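Local coordinates for B-cell lymphoma 3-encoded protein (Homo sapiens, PDB 1K1A), which regulates NF-kappaB target genes, holding the p50 subunit out of the nucleus in the cytoplasm and acting as a transcriptional activator once inside the nucleus, at residues E130-L135 with Q167-H172; C94-L99 with L136-D141; E110-N113 with L117-L120; S184-S189 with R200-S205. One frame throughout, in Å; residues are numbered along the deposited sequence.

How the contacts relate
The contacts sample the ankyrin repeat domain from ANK 3 to ANK 6. Contacts 1 and 4 are mainly helix on helix, contact 2 sets helix 92-101 against the turn that ends helix 129-137, and contact 3 lies in the loop leading into a repeat. Contacts 1 and 2 share helix 129-137 and touch directly; their centres are 11 Å apart. Contact 3 is nested along the chain inside contact 2, 12 Å away between centres, and is tied to it where Asp-141 N meets Glu-110 OE1 at 2.8 Å. Contact 4 follows contact 1 through packing of Leu-170 on Thr-201 and Ser-205, yet stays 28 Å from contact 2 between centres.

Contact 1 (E130-L135 with Q167-H172); sequences ETVQLL and QLLLQH
Val-132 and Leu-168 meet where helix 129-137 of ankyrin repeat ANK 4 lies beside helix 163-171 of ANK 5. The apolar part of the contact centres on CG1 of Val-132, which stands 3.9 Å from CD2 of Leu-168; the two side chains slide past each other, heading in opposite directions. Val-132 CG1 is itself anti to the backbone N (chi1 172°), whereas in Leu-168 it is CG that is anti to N (-174°), and the CD2 it carries meets the valine. CD2 of Leu-169 also comes to 4.5 Å from Val-132 CG1, a looser touch. Behind this pair, Val-132 rests on Leu-120 and Ala-123 of helix 119-126, so it joins three helices.

Towards the surface the partners become mixed. In the conformer described, Gln-133 CG lies 4.4 Å from NE2 of His-172, obliquely to the imidazole, while the Gln-133 amide NE2 bonds to Glu-137 OE2 on its own helix. His-172 is the first residue past helix 163-171, and the carbonyl O of Leu-168 lies at the edge of its ring, in plane.

With no polar bond linking the two segments and 191 Å² buried between them, the contact rests on van der Waals and hydrophobic packing, with the polar Gln-133 and His-172 at its outer side.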
loop_
_atom_site.group_PDB
_atom_site.type_symbol
_atom_site.label_atom_id
_atom_site.label_comp_id
_atom_site.label_asym_id
_atom_site.label_seq_id
_atom_site.Cartn_x
_atom_site.Cartn_y
_atom_site.Cartn_z
ATOM N N GLU A 130 -10.449 4.002 -0.022
ATOM C CA GLU A 130 -11.033 2.784 0.543
ATOM C C GLU A 130 -9.983 1.758 0.992
ATOM O O GLU A 130 -10.107 1.157 2.061
ATOM C CB GLU A 130 -12.013 2.153 -0.449
ATOM C CG GLU A 130 -13.268 2.977 -0.710
ATOM C CD GLU A 130 -13.000 4.259 -1.489
ATOM O OE1 GLU A 130 -12.166 4.247 -2.419
ATOM O OE2 GLU A 130 -13.628 5.286 -1.169
ATOM N N THR A 131 -8.955 1.561 0.174
ATOM C CA THR A 131 -7.887 0.623 0.520
ATOM C C THR A 131 -7.005 1.186 1.631
ATOM O O THR A 131 -6.601 0.459 2.534
ATOM C CB THR A 131 -7.047 0.250 -0.716
ATOM O OG1 THR A 131 -6.556 1.442 -1.337
ATOM C CG2 THR A 131 -7.927 -0.377 -1.788
ATOM N N VAL A 132 -6.719 2.489 1.582
ATOM C CA VAL A 132 -5.931 3.102 2.638
ATOM C C VAL A 132 -6.632 2.914 3.978
ATOM O O VAL A 132 -6.033 2.434 4.938
ATOM C CB VAL A 132 -5.649 4.616 2.363
ATOM C CG1 VAL A 132 -5.001 5.277 3.563
ATOM C CG2 VAL A 132 -4.762 4.763 1.130
ATOM N N GLN A 133 -7.915 3.257 4.029
ATOM C CA GLN A 133 -8.673 3.139 5.264
ATOM C C GLN A 133 -8.652 1.726 5.824
ATOM O O GLN A 133 -8.385 1.527 7.001
ATOM C CB GLN A 133 -10.127 3.594 5.081
ATOM C CG GLN A 133 -10.877 3.697 6.408
ATOM C CD GLN A 133 -12.275 4.265 6.268
ATOM O OE1 GLN A 133 -12.457 5.352 5.717
ATOM N NE2 GLN A 133 -13.262 3.542 6.782
ATOM N N LEU A 134 -8.925 0.745 4.979
ATOM C CA LEU A 134 -8.986 -0.633 5.446
ATOM C C LEU A 134 -7.624 -1.110 5.964
ATOM O O LEU A 134 -7.548 -1.723 7.020
ATOM C CB LEU A 134 -9.491 -1.549 4.337
ATOM C CG LEU A 134 -9.606 -3.033 4.660
ATOM C CD1 LEU A 134 -10.530 -3.237 5.865
ATOM C CD2 LEU A 134 -10.103 -3.785 3.422
ATOM N N LEU A 135 -6.550 -0.825 5.227
ATOM C CA LEU A 135 -5.212 -1.189 5.689
ATOM C C LEU A 135 -4.954 -0.628 7.098
ATOM O O LEU A 135 -4.474 -1.329 7.979
ATOM C CB LEU A 135 -4.146 -0.664 4.721
ATOM C CG LEU A 135 -4.060 -1.379 3.366
ATOM C CD1 LEU A 135 -3.156 -0.606 2.435
ATOM C CD2 LEU A 135 -3.572 -2.824 3.527
ATOM N N GLN A 167 -5.245 14.609 4.334
ATOM C CA GLN A 167 -6.278 14.699 5.360
ATOM C C GLN A 167 -6.600 13.332 5.984
ATOM O O GLN A 167 -6.744 13.213 7.197
ATOM C CB GLN A 167 -7.538 15.377 4.801
ATOM C CG GLN A 167 -7.345 16.891 4.563
ATOM C CD GLN A 167 -8.588 17.597 4.022
ATOM O OE1 GLN A 167 -9.527 16.954 3.546
ATOM N NE2 GLN A 167 -8.581 18.934 4.076
ATOM N N LEU A 168 -6.671 12.303 5.148
ATOM C CA LEU A 168 -6.990 10.954 5.612
ATOM C C LEU A 168 -5.914 10.405 6.549
ATOM O O LEU A 168 -6.224 9.833 7.591
ATOM C CB LEU A 168 -7.208 10.014 4.415
ATOM C CG LEU A 168 -7.697 8.596 4.733
ATOM C CD1 LEU A 168 -8.947 8.633 5.630
ATOM C CD2 LEU A 168 -7.971 7.812 3.451
ATOM N N LEU A 169 -4.648 10.589 6.185
ATOM C CA LEU A 169 -3.550 10.085 7.011
ATOM C C LEU A 169 -3.422 10.805 8.354
ATOM O O LEU A 169 -3.184 10.172 9.388
ATOM C CB LEU A 169 -2.224 10.125 6.242
ATOM C CG LEU A 169 -2.092 9.129 5.082
ATOM C CD1 LEU A 169 -0.997 9.548 4.121
ATOM C CD2 LEU A 169 -1.829 7.715 5.595
ATOM N N LEU A 170 -3.586 12.126 8.348
ATOM C CA LEU A 170 -3.486 12.891 9.584
ATOM C C LEU A 170 -4.619 12.510 10.522
ATOM O O LEU A 170 -4.446 12.425 11.735
ATOM C CB LEU A 170 -3.500 14.395 9.299
ATOM C CG LEU A 170 -2.246 14.937 8.586
ATOM C CD1 LEU A 170 -2.460 16.375 8.139
ATOM C CD2 LEU A 170 -0.996 14.823 9.455
ATOM N N GLN A 171 -5.773 12.250 9.929
ATOM C CA GLN A 171 -6.953 11.807 10.642
ATOM C C GLN A 171 -6.671 10.501 11.388
ATOM O O GLN A 171 -7.223 10.251 12.471
ATOM C CB GLN A 171 -8.045 11.582 9.599
ATOM C CG GLN A 171 -9.444 11.552 10.082
ATOM C CD GLN A 171 -10.422 11.620 8.925
ATOM O OE1 GLN A 171 -11.061 10.627 8.584
ATOM N NE2 GLN A 171 -10.541 12.794 8.323
ATOM N N HIS A 172 -5.813 9.663 10.809
ATOM C CA HIS A 172 -5.503 8.365 11.412
ATOM C C HIS A 172 -4.229 8.308 12.265
ATOM O O HIS A 172 -3.708 7.225 12.533
ATOM C CB HIS A 172 -5.488 7.269 10.348
ATOM C CG HIS A 172 -6.852 6.872 9.886
ATOM N ND1 HIS A 172 -7.563 5.844 10.466
ATOM C CD2 HIS A 172 -7.648 7.379 8.915
ATOM C CE1 HIS A 172 -8.734 5.729 9.866
ATOM N NE2 HIS A 172 -8.811 6.648 8.921
#

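Contact 2 (C94-L99 with L136-D141); sequences CLRALL and LERGAD
Arg-138 comes across to Arg-96 and Leu-99 where two neighbouring ankyrin repeats stack, Arg-138 lying in ANK 4, Arg-96 and Leu-99 on helix 92-101 of ANK 3. The two arginine side chains cross at about a right angle, with guanidinium planes 71° apart, and NH1 of Arg-96 stands 3.5 Å from NH2 of Arg-138. Both are donors, so this is an approach of like charges without a bond; the charge of Arg-138 is probably offset by its salt bridge from NH1 to OD1 of Asp-100.

Below the charged ends the contact is aliphatic. CD1 of Leu-99 touches CG of Arg-138 at 3.7 Å and CB of the same residue at 3.9 Å, the side chains crossing at a slant. A bend at chi2 of Arg-138 (-59°) turns the rest of the chain across the leucine, bringing NH1 of Arg-138 to 3.9 Å from Leu-99 CB. Arg-138 is the first residue to leave helix 129-137, so its side chain starts from the turn that ends the helix and reaches back to the neighbouring repeat.

Glu-137 answers Arg-96 only at a distance. A water donates to Glu-137 OE1 and takes a weak bond from Arg-96 NH2, while Arg-96 NH2 and Glu-137 OE1 themselves are 5.1 Å apart.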
loop_
_atom_site.group_PDB
_atom_site.type_symbol
_atom_site.label_atom_id
_atom_site.label_comp_id
_atom_site.label_asym_id
_atom_site.label_seq_id
_atom_site.Cartn_x
_atom_site.Cartn_y
_atom_site.Cartn_z
ATOM N N CYS A 94 -11.207 -7.273 -2.700
ATOM C CA CYS A 94 -10.219 -8.343 -2.673
ATOM C C CYS A 94 -9.340 -8.216 -1.434
ATOM O O CYS A 94 -8.955 -9.216 -0.830
ATOM C CB CYS A 94 -9.371 -8.348 -3.941
ATOM S SG CYS A 94 -10.188 -9.115 -5.353
ATOM N N LEU A 95 -9.029 -6.983 -1.052
ATOM C CA LEU A 95 -8.225 -6.761 0.142
ATOM C C LEU A 95 -8.987 -7.249 1.366
ATOM O O LEU A 95 -8.422 -7.888 2.250
ATOM C CB LEU A 95 -7.852 -5.286 0.283
ATOM C CG LEU A 95 -6.992 -4.919 1.493
ATOM C CD1 LEU A 95 -5.683 -5.712 1.491
ATOM C CD2 LEU A 95 -6.714 -3.412 1.500
ATOM N N ARG A 96 -10.279 -6.943 1.412
ATOM C CA ARG A 96 -11.121 -7.404 2.498
ATOM C C ARG A 96 -11.185 -8.932 2.514
ATOM O O ARG A 96 -11.092 -9.551 3.564
ATOM C CB ARG A 96 -12.529 -6.821 2.362
ATOM C CG ARG A 96 -13.406 -7.041 3.584
ATOM C CD ARG A 96 -14.728 -6.307 3.529
ATOM N NE ARG A 96 -14.565 -4.862 3.676
ATOM C CZ ARG A 96 -14.434 -4.247 4.844
ATOM N NH1 ARG A 96 -14.443 -4.949 5.969
ATOM N NH2 ARG A 96 -14.300 -2.930 4.892
ATOM N N ALA A 97 -11.342 -9.543 1.345
ATOM C CA ALA A 97 -11.406 -11.001 1.289
ATOM C C ALA A 97 -10.117 -11.634 1.841
ATOM O O ALA A 97 -10.164 -12.625 2.568
ATOM C CB ALA A 97 -11.683 -11.472 -0.128
ATOM N N LEU A 98 -8.976 -11.033 1.518
ATOM C CA LEU A 98 -7.686 -11.536 1.969
ATOM C C LEU A 98 -7.534 -11.411 3.483
ATOM O O LEU A 98 -7.204 -12.370 4.162
ATOM C CB LEU A 98 -6.551 -10.760 1.289
ATOM C CG LEU A 98 -6.086 -11.199 -0.091
ATOM C CD1 LEU A 98 -5.217 -10.098 -0.707
ATOM C CD2 LEU A 98 -5.312 -12.504 0.013
ATOM N N LEU A 99 -7.784 -10.214 4.000
ATOM C CA LEU A 99 -7.609 -9.942 5.421
ATOM C C LEU A 99 -8.585 -10.723 6.296
ATOM O O LEU A 99 -8.248 -11.080 7.420
ATOM C CB LEU A 99 -7.707 -8.438 5.710
ATOM C CG LEU A 99 -6.724 -7.516 4.969
ATOM C CD1 LEU A 99 -6.967 -6.085 5.371
ATOM C CD2 LEU A 99 -5.271 -7.900 5.225
ATOM N N LEU A 136 -5.283 0.643 7.292
ATOM C CA LEU A 136 -5.059 1.300 8.575
ATOM C C LEU A 136 -5.917 0.716 9.699
ATOM O O LEU A 136 -5.484 0.648 10.851
ATOM C CB LEU A 136 -5.296 2.806 8.448
ATOM C CG LEU A 136 -4.295 3.537 7.541
ATOM C CD1 LEU A 136 -4.710 4.977 7.349
ATOM C CD2 LEU A 136 -2.862 3.451 8.110
ATOM N N GLU A 137 -7.130 0.292 9.359
ATOM C CA GLU A 137 -8.039 -0.290 10.344
ATOM C C GLU A 137 -7.564 -1.682 10.750
ATOM O O GLU A 137 -7.896 -2.177 11.834
ATOM C CB GLU A 137 -9.458 -0.373 9.780
ATOM C CG GLU A 137 -10.180 0.960 9.702
ATOM C CD GLU A 137 -11.524 0.855 9.005
ATOM O OE1 GLU A 137 -11.716 -0.090 8.211
ATOM O OE2 GLU A 137 -12.386 1.728 9.240
ATOM N N ARG A 138 -6.781 -2.319 9.885
ATOM C CA ARG A 138 -6.334 -3.682 10.165
ATOM C C ARG A 138 -4.892 -3.799 10.665
ATOM O O ARG A 138 -4.331 -4.890 10.693
ATOM C CB ARG A 138 -6.595 -4.594 8.976
ATOM C CG ARG A 138 -8.066 -4.666 8.578
ATOM C CD ARG A 138 -9.004 -5.165 9.676
ATOM N NE ARG A 138 -10.386 -5.236 9.198
ATOM C CZ ARG A 138 -10.945 -6.319 8.668
ATOM N NH1 ARG A 138 -10.254 -7.447 8.560
ATOM N NH2 ARG A 138 -12.209 -6.278 8.254
ATOM N N GLY A 139 -4.287 -2.671 11.032
ATOM C CA GLY A 139 -2.983 -2.700 11.675
ATOM C C GLY A 139 -1.748 -2.253 10.901
ATOM O O GLY A 139 -0.639 -2.339 11.439
ATOM N N ALA A 140 -1.911 -1.786 9.663
ATOM C CA ALA A 140 -0.759 -1.308 8.888
ATOM C C ALA A 140 -0.076 -0.126 9.586
ATOM O O ALA A 140 -0.745 0.783 10.080
ATOM C CB ALA A 140 -1.176 -0.918 7.489
ATOM N N ASP A 141 1.257 -0.155 9.624
ATOM C CA ASP A 141 2.044 0.892 10.263
ATOM C C ASP A 141 1.969 2.157 9.406
ATOM O O ASP A 141 2.501 2.201 8.297
ATOM C CB ASP A 141 3.494 0.434 10.413
ATOM C CG ASP A 141 4.296 1.313 11.362
ATOM O OD1 ASP A 141 3.919 2.490 11.552
ATOM O OD2 ASP A 141 5.311 0.908 11.969
HETATM O O HOH W 1 -12.933 -0.178 6.031
#

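Contact 3 (E110-N113 with L117-L120); sequences EARN and LTAL
The hairpin loop that leads into ankyrin repeat ANK 4 is closed here by Asn-113 and Leu-117, just ahead of helix 119-126. Leu-117 is followed by Thr-118, Ala-119, Leu-120 and His-121, this repeat's variant of the ankyrin TPLH signature. Asn-113 N donates to Leu-117 O at 3.0 Å, nearly straight at 166°. The return bond uses the side chain: Leu-117 N donates to Asn-113 OD1 at 2.9 Å, coming from above the carbonyl plane (45° out of it). Asn-113 CG sits between its own backbone N and carbonyl carbon (chi1 63°), which folds the amide back over the turn, and OD1 also takes a weak bond from Gly-116 N. Replacing Asn-113 with a leucine would probably leave Leu-117 N without its side-chain acceptor, and Gly-116 N without its weak one, with the backbone bond alone closing the turn.

Further along, Ala-111 O receives a CA-H...O contact from Thr-118 CA at 3.4 Å. The methyl CG2 of Thr-118 lies 3.5 Å from NE of Arg-112, the two side chains running alongside each other, and that NE bonds weakly to Glu-110 O. Thr-118 is the N-cap: its OG1 accepts from His-121 N and so serves the first turn of the helix. A bridging water completes the junction, donating to Ala-111 O at 2.8 Å and accepting from Ala-119 N at 2.8 Å.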
loop_
_atom_site.group_PDB
_atom_site.type_symbol
_atom_site.label_atom_id
_atom_site.label_comp_id
_atom_site.label_asym_id
_atom_site.label_seq_id
_atom_site.Cartn_x
_atom_site.Cartn_y
_atom_site.Cartn_z
ATOM N N GLU A 110 3.374 -5.343 6.905
ATOM C CA GLU A 110 4.623 -4.585 6.814
ATOM C C GLU A 110 5.540 -5.135 5.720
ATOM O O GLU A 110 6.660 -4.656 5.532
ATOM C CB GLU A 110 5.330 -4.542 8.166
ATOM C CG GLU A 110 4.567 -3.735 9.206
ATOM C CD GLU A 110 3.804 -2.570 8.596
ATOM O OE1 GLU A 110 2.575 -2.494 8.805
ATOM O OE2 GLU A 110 4.425 -1.725 7.911
ATOM N N ALA A 111 5.040 -6.118 4.974
ATOM C CA ALA A 111 5.795 -6.697 3.854
ATOM C C ALA A 111 6.300 -5.629 2.877
ATOM O O ALA A 111 5.560 -4.720 2.498
ATOM C CB ALA A 111 4.932 -7.729 3.108
ATOM N N ARG A 112 7.552 -5.759 2.447
ATOM C CA ARG A 112 8.140 -4.806 1.500
ATOM C C ARG A 112 8.367 -5.475 0.143
ATOM O O ARG A 112 8.975 -6.545 0.081
ATOM C CB ARG A 112 9.475 -4.255 2.030
ATOM C CG ARG A 112 9.454 -3.794 3.514
ATOM C CD ARG A 112 8.467 -2.681 3.800
ATOM N NE ARG A 112 8.412 -2.303 5.223
ATOM C CZ ARG A 112 9.282 -1.485 5.810
ATOM N NH1 ARG A 112 10.295 -0.985 5.115
ATOM N NH2 ARG A 112 9.152 -1.178 7.098
ATOM N N ASN A 113 7.873 -4.861 -0.938
ATOM C CA ASN A 113 8.137 -5.406 -2.273
ATOM C C ASN A 113 9.567 -5.092 -2.686
ATOM O O ASN A 113 10.289 -4.411 -1.952
ATOM C CB ASN A 113 7.101 -4.940 -3.328
ATOM C CG ASN A 113 7.115 -3.421 -3.556
ATOM O OD1 ASN A 113 8.072 -2.731 -3.213
ATOM N ND2 ASN A 113 6.048 -2.909 -4.157
ATOM N N LEU A 117 8.471 -0.811 -1.020
ATOM C CA LEU A 117 7.224 -0.240 -0.512
ATOM C C LEU A 117 6.326 -1.235 0.201
ATOM O O LEU A 117 6.297 -2.424 -0.144
ATOM C CB LEU A 117 6.423 0.387 -1.666
ATOM C CG LEU A 117 7.110 1.460 -2.510
ATOM C CD1 LEU A 117 6.181 1.935 -3.618
ATOM C CD2 LEU A 117 7.546 2.625 -1.642
ATOM N N THR A 118 5.579 -0.736 1.187
ATOM C CA THR A 118 4.537 -1.523 1.829
ATOM C C THR A 118 3.268 -1.371 1.017
ATOM O O THR A 118 3.197 -0.529 0.126
ATOM C CB THR A 118 4.239 -1.003 3.241
ATOM O OG1 THR A 118 3.683 0.322 3.149
ATOM C CG2 THR A 118 5.516 -0.819 4.040
ATOM N N ALA A 119 2.269 -2.188 1.340
ATOM C CA ALA A 119 0.955 -2.078 0.726
ATOM C C ALA A 119 0.367 -0.679 0.938
ATOM O O ALA A 119 -0.269 -0.126 0.041
ATOM C CB ALA A 119 0.031 -3.132 1.284
ATOM N N LEU A 120 0.591 -0.110 2.120
ATOM C CA LEU A 120 0.105 1.239 2.424
ATOM C C LEU A 120 0.689 2.303 1.483
ATOM O O LEU A 120 -0.032 3.195 1.016
ATOM C CB LEU A 120 0.363 1.604 3.895
ATOM C CG LEU A 120 -0.133 2.982 4.323
ATOM C CD1 LEU A 120 -1.626 3.099 4.024
ATOM C CD2 LEU A 120 0.135 3.217 5.801
HETATM O O HOH W 2 2.696 0.322 6.374
HETATM O O HOH W 3 2.837 -4.471 2.865
#

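Contact 4 (S184-S189 with R200-S205); sequences SSALHS and RTLVRS
This is a buried, apolar helix-helix contact inside one ankyrin repeat, ANK 6: Ala-186 and Leu-187, at the start of helix 186-193, pack on Leu-202 and Val-203, near the end of helix 196-204. Ser-185, Ala-186, Leu-187 and His-188 occupy the positions of the ankyrin TPLH signature, with Ser-185 as N-cap. The closest CA atoms, those of Leu-187 and Leu-202, are 6.7 Å apart, a spacing at which the CB of Ala-186 and the leucine branches can touch directly.

Leu-202 carries most of the contact. Its CG lies opposite the carbonyl carbon (chi1 -63°), which places CD1 over the backbone of the first helix, 3.8 Å from Ala-186 O, and 4.0 Å from Ala-186 CB. Ala-186 CB is approached by CD2 of Leu-202 as well. The two leucine side chains slide past each other in opposite directions, and Leu-187 CD1 meets Leu-202 CB at 4.1 Å.

The surroundings extend this core in both directions along the stack. Ala-186 also touches Val-158 of helix 153-159, whereas Leu-187 and Val-203 both reach Leu-232 of helix 226-232. On that latter side the two residues meet each other too, Leu-187 CD1 lying 4.2 Å from Val-203 CG2.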
loop_
_atom_site.group_PDB
_atom_site.type_symbol
_atom_site.label_atom_id
_atom_site.label_comp_id
_atom_site.label_asym_id
_atom_site.label_seq_id
_atom_site.Cartn_x
_atom_site.Cartn_y
_atom_site.Cartn_z
ATOM N N SER A 184 14.325 16.679 5.530
ATOM C CA SER A 184 13.171 17.482 5.141
ATOM C C SER A 184 11.854 16.814 5.558
ATOM O O SER A 184 11.733 15.583 5.546
ATOM C CB SER A 184 13.175 17.743 3.635
ATOM O OG SER A 184 14.182 18.683 3.275
ATOM N N SER A 185 10.868 17.638 5.910
ATOM C CA SER A 185 9.560 17.146 6.342
ATOM C C SER A 185 8.483 17.410 5.292
ATOM O O SER A 185 8.746 18.015 4.254
ATOM C CB SER A 185 9.161 17.821 7.655
ATOM O OG SER A 185 8.960 19.218 7.460
ATOM N N ALA A 186 7.266 16.953 5.568
ATOM C CA ALA A 186 6.134 17.207 4.694
ATOM C C ALA A 186 5.987 18.708 4.460
ATOM O O ALA A 186 5.703 19.161 3.346
ATOM C CB ALA A 186 4.862 16.655 5.310
ATOM N N LEU A 187 6.186 19.477 5.515
ATOM C CA LEU A 187 6.013 20.929 5.423
ATOM C C LEU A 187 7.062 21.614 4.530
ATOM O O LEU A 187 6.746 22.592 3.839
ATOM C CB LEU A 187 5.980 21.555 6.820
ATOM C CG LEU A 187 5.506 23.005 6.902
ATOM C CD1 LEU A 187 4.127 23.167 6.302
ATOM C CD2 LEU A 187 5.537 23.491 8.349
ATOM N N HIS A 188 8.300 21.110 4.534
ATOM C CA HIS A 188 9.314 21.657 3.623
ATOM C C HIS A 188 8.802 21.543 2.196
ATOM O O HIS A 188 8.884 22.490 1.426
ATOM C CB HIS A 188 10.637 20.892 3.702
ATOM C CG HIS A 188 11.401 21.111 4.966
ATOM N ND1 HIS A 188 12.368 22.084 5.095
ATOM C CD2 HIS A 188 11.380 20.444 6.141
ATOM C CE1 HIS A 188 12.892 22.022 6.305
ATOM N NE2 HIS A 188 12.312 21.032 6.958
ATOM N N SER A 189 8.282 20.365 1.850
ATOM C CA SER A 189 7.801 20.104 0.495
ATOM C C SER A 189 6.634 20.993 0.095
ATOM O O SER A 189 6.652 21.612 -0.986
ATOM C CB SER A 189 7.417 18.629 0.326
ATOM O OG SER A 189 8.553 17.838 0.013
ATOM N N ARG A 200 -1.743 24.873 4.717
ATOM C CA ARG A 200 -2.757 25.188 5.719
ATOM C C ARG A 200 -3.102 23.970 6.565
ATOM O O ARG A 200 -3.188 24.067 7.793
ATOM C CB ARG A 200 -4.035 25.723 5.066
ATOM C CG ARG A 200 -3.946 27.172 4.576
ATOM C CD ARG A 200 -5.187 27.652 3.822
ATOM N NE ARG A 200 -4.962 28.939 3.170
ATOM C CZ ARG A 200 -5.007 29.135 1.860
ATOM N NH1 ARG A 200 -5.285 28.127 1.035
ATOM N NH2 ARG A 200 -4.770 30.344 1.369
ATOM N N THR A 201 -3.315 22.837 5.903
ATOM C CA THR A 201 -3.683 21.601 6.593
ATOM C C THR A 201 -2.576 21.103 7.535
ATOM O O THR A 201 -2.839 20.786 8.692
ATOM C CB THR A 201 -4.075 20.518 5.575
ATOM O OG1 THR A 201 -5.403 20.776 5.096
ATOM C CG2 THR A 201 -4.208 19.164 6.250
ATOM N N LEU A 202 -1.346 21.033 7.036
ATOM C CA LEU A 202 -0.213 20.601 7.863
ATOM C C LEU A 202 0.016 21.502 9.094
ATOM O O LEU A 202 0.256 21.012 10.187
ATOM C CB LEU A 202 1.073 20.513 7.030
ATOM C CG LEU A 202 1.091 19.496 5.881
ATOM C CD1 LEU A 202 2.277 19.735 4.948
ATOM C CD2 LEU A 202 1.104 18.063 6.415
ATOM N N VAL A 203 -0.039 22.818 8.905
ATOM C CA VAL A 203 0.198 23.751 10.012
ATOM C C VAL A 203 -0.862 23.620 11.101
ATOM O O VAL A 203 -0.551 23.599 12.288
ATOM C CB VAL A 203 0.255 25.229 9.528
ATOM C CG1 VAL A 203 0.245 26.192 10.723
ATOM C CG2 VAL A 203 1.487 25.464 8.669
ATOM N N ARG A 204 -2.115 23.512 10.699
ATOM C CA ARG A 204 -3.178 23.377 11.672
ATOM C C ARG A 204 -3.086 22.040 12.397
ATOM O O ARG A 204 -3.565 21.907 13.515
ATOM C CB ARG A 204 -4.535 23.500 11.010
ATOM C CG ARG A 204 -4.909 24.915 10.666
ATOM C CD ARG A 204 -6.350 25.056 10.269
ATOM N NE ARG A 204 -6.700 26.439 9.989
ATOM C CZ ARG A 204 -7.863 26.814 9.493
ATOM N NH1 ARG A 204 -8.784 25.903 9.223
ATOM N NH2 ARG A 204 -8.111 28.098 9.266
ATOM N N SER A 205 -2.465 21.060 11.750
ATOM C CA SER A 205 -2.327 19.727 12.330
ATOM C C SER A 205 -1.065 19.590 13.155
ATOM O O SER A 205 -0.728 18.488 13.602
ATOM C CB SER A 205 -2.355 18.662 11.240
ATOM O OG SER A 205 -3.606 18.667 10.588
#